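Local coordinates for protein phosphosugar isomerase (Escherichia coli O6:H1, PDB 5UQI) that probably interconverts arabinose-5-phosphate and ribulose-5-phosphate through a sugar isomerase (SIS) domain that binds arabinose-5-phosphate, at residues A[94-99]-A[111-116]. Sequence-based numbering, arbitrary orientation.
Sequences VILISN and PSLKKM. With A5P (arabinose-5-phosphate), chain B.
Leu113 projects its forked end from helix 110-116 onto Val94 and Leu96, neighbours on one face of strand 93-97, the central strand of the five-stranded parallel sheet in the three-layer alpha-beta-alpha sandwich of the SIS fold. Of residues 111-116, Leu113 alone reaches residues 94-99. Its two methyls divide the work: CD1 meets CD2 of Leu96 at 4.0 Å, the two leucines reaching toward each other tip to tip, while CD2 approaches CG2 of Val94 more loosely at 4.3 Å. In Leu113, CG stands anti to the carbonyl carbon (chi1 -79°), and chi2 168° sets CD1 anti to CA, the branch that meets Leu96. No hydrogen bond crosses between the segments, and all three touching residues are buried. Leu85 also packs on Leu113, whereas Ile95 and Ile97 turn to the other face of the sheet, where Ile97 meets helix 52-67.

Farther along the same segment, Ser98 and Asn99 belong to the arabinose-5-phosphate pocket. Ser98 donates from OG to O3P of arabinose-5-phosphate at 3.0 Å, and the same hydroxyl is hydrogen-bonded to Gly101 N and Thr103 OG1, which should restrict its rotation. The neighbouring backbone amide grips a second phosphate oxygen: Asn99 N lies 2.8 Å from O1P of the ligand, with an N-H...O angle of 166°.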
# COMPACT_ATOMS: atom_id res chain seq x y z
N VAL A 94 -9.39 -3.91 5.58
CA VAL A 94 -8.98 -2.53 5.20
C VAL A 94 -7.47 -2.43 5.30
O VAL A 94 -6.87 -2.79 6.35
CB VAL A 94 -9.70 -1.47 6.09
CG1 VAL A 94 -9.26 -0.07 5.70
CG2 VAL A 94 -11.20 -1.59 6.00
N ILE A 95 -6.82 -1.93 4.22
CA ILE A 95 -5.41 -1.62 4.28
C ILE A 95 -5.29 -0.12 4.20
O ILE A 95 -5.71 0.48 3.20
CB ILE A 95 -4.61 -2.26 3.11
CG1 ILE A 95 -4.70 -3.81 3.19
CG2 ILE A 95 -3.20 -1.78 3.10
CD1 ILE A 95 -4.01 -4.56 2.03
N LEU A 96 -4.74 0.51 5.22
CA LEU A 96 -4.57 1.95 5.20
C LEU A 96 -3.10 2.27 4.94
O LEU A 96 -2.19 1.77 5.63
CB LEU A 96 -4.95 2.58 6.55
CG LEU A 96 -6.42 2.32 6.89
CD1 LEU A 96 -6.58 1.20 7.96
CD2 LEU A 96 -7.14 3.60 7.32
N ILE A 97 -2.80 3.09 3.92
CA ILE A 97 -1.44 3.39 3.51
C ILE A 97 -1.10 4.80 3.85
O ILE A 97 -1.80 5.74 3.45
CB ILE A 97 -1.25 3.15 1.96
CG1 ILE A 97 -1.56 1.70 1.61
CG2 ILE A 97 0.21 3.54 1.60
CD1 ILE A 97 -1.30 1.41 0.11
N SER A 98 -0.06 4.97 4.66
CA SER A 98 0.43 6.30 5.00
C SER A 98 1.92 6.18 5.33
O SER A 98 2.29 5.46 6.26
CB SER A 98 -0.30 6.83 6.25
OG SER A 98 0.30 8.02 6.77
N ASN A 99 2.77 6.87 4.58
CA ASN A 99 4.20 6.68 4.81
C ASN A 99 4.56 7.09 6.25
O ASN A 99 5.21 6.32 7.00
CB ASN A 99 5.02 7.41 3.75
CG ASN A 99 6.53 7.29 4.01
OD1 ASN A 99 7.19 8.31 4.21
ND2 ASN A 99 7.05 6.07 4.08
N PRO A 111 -11.65 6.21 14.35
CA PRO A 111 -12.77 5.94 15.29
C PRO A 111 -13.96 5.22 14.68
O PRO A 111 -14.46 4.22 15.25
CB PRO A 111 -13.12 7.33 15.79
CG PRO A 111 -11.88 8.15 15.66
CD PRO A 111 -11.28 7.62 14.34
N SER A 112 -14.38 5.63 13.44
CA SER A 112 -15.43 4.93 12.82
C SER A 112 -15.04 3.50 12.46
O SER A 112 -15.81 2.60 12.62
CB SER A 112 -15.94 5.66 11.53
OG SER A 112 -16.51 6.94 11.88
N LEU A 113 -13.83 3.31 11.91
CA LEU A 113 -13.47 1.96 11.52
C LEU A 113 -13.36 1.00 12.74
O LEU A 113 -13.69 -0.18 12.60
CB LEU A 113 -12.11 1.98 10.79
CG LEU A 113 -12.23 2.41 9.32
CD1 LEU A 113 -10.81 2.68 8.75
CD2 LEU A 113 -13.02 1.35 8.53
N LYS A 114 -12.98 1.55 13.90
CA LYS A 114 -13.00 0.75 15.14
C LYS A 114 -14.44 0.33 15.54
O LYS A 114 -14.67 -0.86 15.83
CB LYS A 114 -12.33 1.55 16.27
CG LYS A 114 -10.84 1.66 16.14
CD LYS A 114 -10.23 0.29 16.27
CE LYS A 114 -8.73 0.44 16.22
NZ LYS A 114 -8.07 -0.85 16.48
N LYS A 115 -15.39 1.26 15.45
CA LYS A 115 -16.81 0.93 15.65
C LYS A 115 -17.36 -0.07 14.67
O LYS A 115 -18.17 -0.91 15.01
CB LYS A 115 -17.72 2.15 15.74
CG LYS A 115 -17.34 3.16 16.83
CD LYS A 115 -18.44 4.21 16.90
CE LYS A 115 -17.94 5.53 17.46
NZ LYS A 115 -17.74 5.43 18.94
N MET A 116 -16.90 -0.00 13.41
CA MET A 116 -17.40 -0.87 12.37
C MET A 116 -16.86 -2.27 12.52
O MET A 116 -17.52 -3.23 12.11
CB MET A 116 -16.98 -0.26 11.01
CG MET A 116 -17.81 0.99 10.75
SD MET A 116 -17.08 2.00 9.42
CE MET A 116 -17.29 0.90 7.98
C1 A5P B . 2.55 14.57 -0.07
O1 A5P B . 3.62 14.29 -0.41
C2 A5P B . 1.51 13.58 -0.35
O2 A5P B . 1.36 13.25 -1.69
C3 A5P B . 1.87 12.48 0.56
O3 A5P B . 1.79 11.18 -0.03
C4 A5P B . 0.76 12.83 1.52
O4 A5P B . 1.11 13.98 2.27
C5 A5P B . 0.41 11.70 2.44
O5 A5P B . 1.50 11.44 3.24
P A5P B . 1.49 10.00 3.93
O1P A5P B . 1.93 8.94 2.91
O2P A5P B . 2.59 10.20 5.10
O3P A5P B . 0.13 9.72 4.34